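Local coordinates for uncharacterized protein (Thermotoga maritima, PDB 1VMJ), which is uncharacterised but belongs to the YjbQ (UPF0047) family, binds a sodium ion in the crystal and is a putative thiamin phosphate synthase, at residues R26-I31 against N100-L105; Y16-W21 against E38-E43. All blocks are in the same frame, centred on the assembly; numbering follows the deposited sequence.

Contact 1: residues R26-I31 against N100-L105. With NA (sodium ion), chain B.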
loop_
_atom_site.group_PDB
_atom_site.type_symbol
_atom_site.label_atom_id
_atom_site.label_comp_id
_atom_site.label_asym_id
_atom_site.label_seq_id
_atom_site.Cartn_x
_atom_site.Cartn_y
_atom_site.Cartn_z
ATOM N N ARG A 26 -3.513 -10.911 -22.952
ATOM C CA ARG A 26 -4.670 -11.468 -22.266
ATOM C C ARG A 26 -5.190 -10.512 -21.199
ATOM O O ARG A 26 -4.588 -9.496 -20.882
ATOM C CB ARG A 26 -4.287 -12.798 -21.630
ATOM C CG ARG A 26 -3.606 -13.772 -22.613
ATOM C CD ARG A 26 -3.368 -15.161 -22.025
ATOM N NE ARG A 26 -2.936 -16.132 -23.042
ATOM C CZ ARG A 26 -1.682 -16.299 -23.481
ATOM N NH1 ARG A 26 -0.684 -15.556 -23.010
ATOM N NH2 ARG A 26 -1.421 -17.217 -24.408
ATOM N N ARG A 27 -6.317 -10.867 -20.619
ATOM C CA ARG A 27 -6.972 -10.030 -19.621
ATOM C C ARG A 27 -6.098 -9.776 -18.386
ATOM O O ARG A 27 -6.064 -8.651 -17.858
ATOM C CB ARG A 27 -8.285 -10.694 -19.174
ATOM C CG ARG A 27 -9.144 -9.846 -18.269
ATOM C CD ARG A 27 -10.343 -10.627 -17.826
ATOM N NE ARG A 27 -11.132 -9.928 -16.819
ATOM C CZ ARG A 27 -12.227 -9.233 -17.081
ATOM N NH1 ARG A 27 -12.677 -9.130 -18.323
ATOM N NH2 ARG A 27 -12.892 -8.647 -16.088
ATOM N N ARG A 28 -5.482 -10.857 -17.906
ATOM C CA ARG A 28 -4.644 -10.790 -16.721
ATOM C C ARG A 28 -3.234 -11.283 -17.044
ATOM O O ARG A 28 -3.067 -12.277 -17.762
ATOM C CB ARG A 28 -5.227 -11.616 -15.575
ATOM C CG ARG A 28 -6.626 -11.185 -15.148
ATOM C CD ARG A 28 -7.013 -11.675 -13.763
ATOM N NE ARG A 28 -7.388 -13.081 -13.777
ATOM C CZ ARG A 28 -8.588 -13.537 -14.145
ATOM N NH1 ARG A 28 -9.537 -12.705 -14.537
ATOM N NH2 ARG A 28 -8.836 -14.839 -14.139
ATOM N N GLU A 29 -2.243 -10.617 -16.465
ATOM C CA GLU A 29 -0.834 -10.927 -16.681
ATOM C C GLU A 29 0.022 -10.249 -15.632
ATOM O O GLU A 29 -0.311 -9.158 -15.212
ATOM C CB GLU A 29 -0.382 -10.471 -18.079
ATOM C CG GLU A 29 1.042 -10.938 -18.406
ATOM C CD GLU A 29 1.518 -10.607 -19.818
ATOM O OE1 GLU A 29 0.718 -10.096 -20.633
ATOM O OE2 GLU A 29 2.721 -10.889 -20.095
ATOM N N PHE A 30 1.098 -10.911 -15.194
ATOM C CA PHE A 30 2.126 -10.272 -14.382
ATOM C C PHE A 30 3.348 -10.060 -15.261
ATOM O O PHE A 30 3.792 -10.997 -15.946
ATOM C CB PHE A 30 2.490 -11.127 -13.177
ATOM C CG PHE A 30 1.325 -11.417 -12.273
ATOM C CD1 PHE A 30 0.731 -10.413 -11.534
ATOM C CD2 PHE A 30 0.828 -12.712 -12.147
ATOM C CE1 PHE A 30 -0.339 -10.689 -10.696
ATOM C CE2 PHE A 30 -0.250 -12.988 -11.314
ATOM C CZ PHE A 30 -0.826 -11.985 -10.590
ATOM N N ILE A 31 3.885 -8.857 -15.240
ATOM C CA ILE A 31 5.061 -8.520 -16.033
ATOM C C ILE A 31 6.160 -7.985 -15.128
ATOM O O ILE A 31 5.937 -7.037 -14.405
ATOM C CB ILE A 31 4.716 -7.485 -17.112
ATOM C CG1 ILE A 31 3.663 -8.062 -18.061
ATOM C CG2 ILE A 31 5.980 -7.066 -17.890
ATOM C CD1 ILE A 31 3.196 -7.113 -19.103
ATOM N N ASN A 100 -15.421 -5.327 -15.895
ATOM C CA ASN A 100 -14.152 -5.297 -15.176
ATOM C C ASN A 100 -14.235 -4.990 -13.686
ATOM O O ASN A 100 -13.206 -4.756 -13.072
ATOM C CB ASN A 100 -13.174 -4.338 -15.871
ATOM C CG ASN A 100 -13.586 -2.869 -15.760
ATOM O OD1 ASN A 100 -14.543 -2.513 -15.070
ATOM N ND2 ASN A 100 -12.809 -2.002 -16.399
ATOM N N ALA A 101 -15.413 -5.094 -13.066
ATOM C CA ALA A 101 -15.514 -4.840 -11.623
ATOM C C ALA A 101 -14.466 -5.609 -10.812
ATOM O O ALA A 101 -13.792 -5.038 -9.945
ATOM C CB ALA A 101 -16.920 -5.130 -11.132
ATOM N N ASP A 102 -14.272 -6.882 -11.139
ATOM C CA ASP A 102 -13.326 -7.722 -10.412
ATOM C C ASP A 102 -11.910 -7.179 -10.451
ATOM O O ASP A 102 -11.147 -7.366 -9.498
ATOM C CB ASP A 102 -13.299 -9.145 -10.941
ATOM C CG ASP A 102 -12.577 -9.265 -12.285
ATOM O OD1 ASP A 102 -13.078 -8.746 -13.317
ATOM O OD2 ASP A 102 -11.455 -9.829 -12.280
ATOM N N ALA A 103 -11.550 -6.520 -11.554
ATOM C CA ALA A 103 -10.193 -6.012 -11.722
ATOM C C ALA A 103 -9.909 -4.875 -10.737
ATOM O O ALA A 103 -8.779 -4.723 -10.268
ATOM C CB ALA A 103 -9.946 -5.561 -13.152
ATOM N N HIS A 104 -10.930 -4.087 -10.418
ATOM C CA HIS A 104 -10.779 -3.002 -9.443
ATOM C C HIS A 104 -10.519 -3.591 -8.064
ATOM O O HIS A 104 -9.741 -3.046 -7.277
ATOM C CB HIS A 104 -12.040 -2.167 -9.368
ATOM C CG HIS A 104 -12.387 -1.465 -10.637
ATOM N ND1 HIS A 104 -12.037 -0.155 -10.886
ATOM C CD2 HIS A 104 -13.095 -1.877 -11.713
ATOM C CE1 HIS A 104 -12.495 0.199 -12.071
ATOM N NE2 HIS A 104 -13.140 -0.822 -12.593
ATOM N N LEU A 105 -11.179 -4.708 -7.775
ATOM C CA LEU A 105 -10.986 -5.434 -6.508
ATOM C C LEU A 105 -9.628 -6.145 -6.424
ATOM O O LEU A 105 -8.926 -6.013 -5.427
ATOM C CB LEU A 105 -12.154 -6.428 -6.259
ATOM C CG LEU A 105 -13.549 -5.823 -6.344
ATOM C CD1 LEU A 105 -14.581 -6.883 -6.017
ATOM C CD2 LEU A 105 -13.736 -4.600 -5.507
HETATM NA NA NA B . -14.253 -0.178 -14.267
HETATM O O HOH W 1 -9.764 -9.791 -14.270
HETATM O O HOH W 2 -15.225 0.213 -16.039
HETATM O O HOH W 3 -12.504 0.450 -15.429
HETATM O O HOH W 4 -14.109 2.034 -13.922
#
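The guanidinium of R27 and the carboxylate of D102 meet edge to edge and nearly coplanar, their planes 19° apart. D102 OD1 and a water both lie at the guanidinium's edge, in its plane; CA of N100 approaches it obliquely. R28 takes the same water at its own guanidinium edge, whereas its plane stands 85° from the D102 carboxylate. The direct bond is a salt bridge, R27 NH2 to D102 OD1 at 2.8 Å, taken up by the syn lone pair and bent at the hydrogen. R27, its CG anti to the backbone N (chi1 -173°) and its chain extended as far as NE, spans the gap from the loop to the first turn of helix 101-110, where its NH1 also forms a salt bridge with D99. The water accepts from R27 NE at 2.9 Å and from R28 NH1, and donates to D102 OD2 at 2.6 Å. R28 NH1 stays 4.1 Å from D102 OD2, which lies well out of its guanidinium plane, so only charge links them directly; R28 forms salt bridges with E76 and E85, while D102 OD2 has K106 as a further partner. Were R27 cut back to an alanine, D102 OD1 and D99 would probably be left without their arginine and the water with one donor fewer. At the start of the helix, N100 OD1 binds sodium at 2.5 Å and H104 NE2 at 2.1 Å; H93 and three waters complete the site. N100 ND2 is held by D137 and by a sodium-bound water at 2.7 Å. Both D102 oxygens are thus engaged from the R27/R28 loop, one directly and one through water, consistent with tying that loop to the helix turn that carries N100 and H104.

Contact 2: residues Y16-W21 against E38-E43. With SO4 (sulfate ion), chain E.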
loop_
_atom_site.group_PDB
_atom_site.type_symbol
_atom_site.label_atom_id
_atom_site.label_comp_id
_atom_site.label_asym_id
_atom_site.label_seq_id
_atom_site.Cartn_x
_atom_site.Cartn_y
_atom_site.Cartn_z
ATOM N N TYR A 16 12.620 13.086 -11.773
ATOM C CA TYR A 16 12.606 12.286 -12.964
ATOM C C TYR A 16 11.241 11.671 -13.098
ATOM O O TYR A 16 10.662 11.232 -12.097
ATOM C CB TYR A 16 13.680 11.195 -12.854
ATOM C CG TYR A 16 13.651 10.207 -13.990
ATOM C CD1 TYR A 16 12.826 9.089 -13.951
ATOM C CD2 TYR A 16 14.420 10.409 -15.110
ATOM C CE1 TYR A 16 12.791 8.207 -15.004
ATOM C CE2 TYR A 16 14.417 9.509 -16.183
ATOM C CZ TYR A 16 13.591 8.401 -16.105
ATOM O OH TYR A 16 13.530 7.488 -17.118
ATOM N N ARG A 17 10.752 11.614 -14.332
ATOM C CA ARG A 17 9.445 11.039 -14.636
ATOM C C ARG A 17 9.502 10.203 -15.909
ATOM O O ARG A 17 10.129 10.589 -16.901
ATOM C CB ARG A 17 8.465 12.179 -14.827
ATOM C CG ARG A 17 7.100 11.733 -15.129
ATOM C CD ARG A 17 6.313 12.832 -15.769
ATOM N NE ARG A 17 4.922 12.454 -15.826
ATOM C CZ ARG A 17 4.336 11.872 -16.862
ATOM N NH1 ARG A 17 4.993 11.598 -17.984
ATOM N NH2 ARG A 17 3.063 11.556 -16.774
ATOM N N LYS A 18 8.836 9.062 -15.903
ATOM C CA LYS A 18 8.705 8.249 -17.088
ATOM C C LYS A 18 7.401 7.467 -16.991
ATOM O O LYS A 18 7.109 6.852 -15.962
ATOM C CB LYS A 18 9.884 7.265 -17.169
ATOM C CG LYS A 18 9.954 6.424 -18.461
ATOM C CD LYS A 18 10.496 7.257 -19.617
ATOM C CE LYS A 18 10.212 6.645 -20.973
ATOM N NZ LYS A 18 8.745 6.563 -21.230
ATOM N N GLU A 19 6.642 7.440 -18.081
ATOM C CA GLU A 19 5.526 6.503 -18.207
ATOM C C GLU A 19 5.971 5.258 -18.960
ATOM O O GLU A 19 6.633 5.336 -19.991
ATOM C CB GLU A 19 4.336 7.090 -18.943
ATOM C CG GLU A 19 3.677 8.222 -18.219
ATOM C CD GLU A 19 2.497 8.772 -18.996
ATOM O OE1 GLU A 19 2.079 8.147 -20.013
ATOM O OE2 GLU A 19 2.002 9.858 -18.627
ATOM N N LEU A 20 5.617 4.118 -18.418
ATOM C CA LEU A 20 5.870 2.829 -19.040
ATOM C C LEU A 20 4.530 2.305 -19.514
ATOM O O LEU A 20 3.585 2.253 -18.751
ATOM C CB LEU A 20 6.509 1.873 -18.018
ATOM C CG LEU A 20 7.849 2.320 -17.456
ATOM C CD1 LEU A 20 8.255 1.357 -16.336
ATOM C CD2 LEU A 20 8.938 2.391 -18.514
ATOM N N TRP A 21 4.433 1.901 -20.774
ATOM C CA TRP A 21 3.159 1.473 -21.350
ATOM C C TRP A 21 3.124 -0.017 -21.575
ATOM O O TRP A 21 4.156 -0.619 -21.864
ATOM C CB TRP A 21 2.898 2.205 -22.649
ATOM C CG TRP A 21 2.583 3.698 -22.527
ATOM C CD1 TRP A 21 2.747 4.503 -21.435
ATOM C CD2 TRP A 21 2.038 4.526 -23.562
ATOM N NE1 TRP A 21 2.339 5.783 -21.739
ATOM C CE2 TRP A 21 1.886 5.816 -23.024
ATOM C CE3 TRP A 21 1.622 4.293 -24.880
ATOM C CZ2 TRP A 21 1.399 6.876 -23.761
ATOM C CZ3 TRP A 21 1.137 5.354 -25.606
ATOM C CH2 TRP A 21 1.008 6.626 -25.038
ATOM N N GLU A 38 15.267 -0.036 -13.204
ATOM C CA GLU A 38 16.715 0.114 -13.088
ATOM C C GLU A 38 17.235 1.150 -14.097
ATOM O O GLU A 38 18.086 1.988 -13.757
ATOM C CB GLU A 38 17.388 -1.241 -13.309
ATOM C CG GLU A 38 17.159 -2.188 -12.141
ATOM C CD GLU A 38 17.729 -3.585 -12.357
ATOM O OE1 GLU A 38 17.774 -4.067 -13.507
ATOM O OE2 GLU A 38 18.104 -4.209 -11.348
ATOM N N GLU A 39 16.708 1.098 -15.321
ATOM C CA GLU A 39 17.134 2.048 -16.353
ATOM C C GLU A 39 16.624 3.478 -16.052
ATOM O O GLU A 39 17.332 4.441 -16.267
ATOM C CB GLU A 39 16.682 1.580 -17.738
ATOM C CG GLU A 39 17.041 2.501 -18.870
ATOM C CD GLU A 39 18.519 2.623 -19.113
ATOM O OE1 GLU A 39 19.336 1.922 -18.468
ATOM O OE2 GLU A 39 18.862 3.448 -19.974
ATOM N N CYS A 40 15.413 3.607 -15.517
ATOM C CA CYS A 40 14.926 4.912 -15.024
ATOM C C CYS A 40 15.857 5.493 -13.988
ATOM O O CYS A 40 16.247 6.669 -14.049
ATOM C CB CYS A 40 13.538 4.797 -14.402
ATOM S SG CYS A 40 12.191 4.382 -15.547
ATOM N N VAL A 41 16.226 4.664 -13.022
ATOM C CA VAL A 41 17.073 5.131 -11.926
ATOM C C VAL A 41 18.409 5.561 -12.513
ATOM O O VAL A 41 18.944 6.616 -12.174
ATOM C CB VAL A 41 17.232 4.069 -10.817
ATOM C CG1 VAL A 41 18.272 4.524 -9.820
ATOM C CG2 VAL A 41 15.908 3.860 -10.131
ATOM N N ARG A 42 18.933 4.753 -13.429
ATOM C CA ARG A 42 20.249 5.036 -13.978
ATOM C C ARG A 42 20.217 6.370 -14.713
ATOM O O ARG A 42 21.064 7.233 -14.476
ATOM C CB ARG A 42 20.692 3.924 -14.930
ATOM C CG ARG A 42 22.110 4.096 -15.404
ATOM C CD ARG A 42 22.404 3.350 -16.656
ATOM N NE ARG A 42 21.622 3.843 -17.784
ATOM C CZ ARG A 42 21.808 5.005 -18.403
ATOM N NH1 ARG A 42 22.807 5.814 -18.073
ATOM N NH2 ARG A 42 20.985 5.348 -19.388
ATOM N N GLU A 43 19.246 6.535 -15.598
ATOM C CA GLU A 43 19.229 7.739 -16.409
ATOM C C GLU A 43 18.879 8.999 -15.599
ATOM O O GLU A 43 19.295 10.095 -15.950
ATOM C CB GLU A 43 18.359 7.581 -17.661
ATOM C CG GLU A 43 16.913 7.641 -17.523
ATOM C CD GLU A 43 16.209 7.964 -18.873
ATOM O OE1 GLU A 43 16.891 8.398 -19.806
ATOM O OE2 GLU A 43 14.984 7.821 -18.949
HETATM S S SO4 E . 8.105 9.860 -21.548
HETATM O O1 SO4 E . 9.015 10.629 -20.704
HETATM O O2 SO4 E . 7.067 10.745 -22.079
HETATM O O3 SO4 E . 7.468 8.831 -20.693
HETATM O O4 SO4 E . 8.869 9.294 -22.677
#
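Y16 reaches from strand 14-22, outermost within this chain in the five-stranded antiparallel sheet, to helix 34-44, which packs on that sheet as an alpha+beta layer; the short axes pass 9.2 Å apart at 149°. The apolar contact is C40 CB against Y16 CE1 at 3.5 Å. On the sheet side, I148 of strand 142-150 touches Y16 as well. Two further groups of C40 meet the aromatic ring: the carbonyl oxygen lies over one face, offset toward the rim, and SG sits at the edge, 5.2 Å from the centroid, a sulfur-aromatic contact. SG also lies 4.0 Å from K18 CB. Among polar interactions, Y16 OH donates to E43 OE2 at 2.4 Å, an unusually short length to be read with caution; the carboxylate plane is turned 62° from the ring. E43 CG falls between backbone N and carbonyl carbon (chi1 76°), and the chain extends from there across the tyrosine, its OE2 ending at the ring's edge. On the exposed side, K18 bends away from the helix, its NZ, in the conformer given, bonding to E19 O and, at 2.7 Å, to sulfate O3, the ion probably being from the crystallisation liquor. That sulfate oxygen also accepts from the backbone E19 N at 3.1 Å.

In the fold
The centres of contact 1 and contact 2 lie 24 Å apart, on opposite sides of the chain's centre, and their nearest atoms are about 7 Å apart without touching. Along the chain the segments alternate: 16-21, 26-31, 38-43, then 100-105 much later. Strand 14-22, strand 29-32 and helix 34-44 follow one another, so this N-terminal run supplies three of the four segments. Contact 2 joins helix 34-44 to the five-stranded sheet at a strand outermost within this chain, whereas contact 1 ties the loop leading into strand 29-32, likewise outermost in the three-stranded sheet, to helix 101-110 and its sodium site. The chain therefore passes from the five-stranded sheet to the metal-binding end and back to helix 34-44 on that sheet.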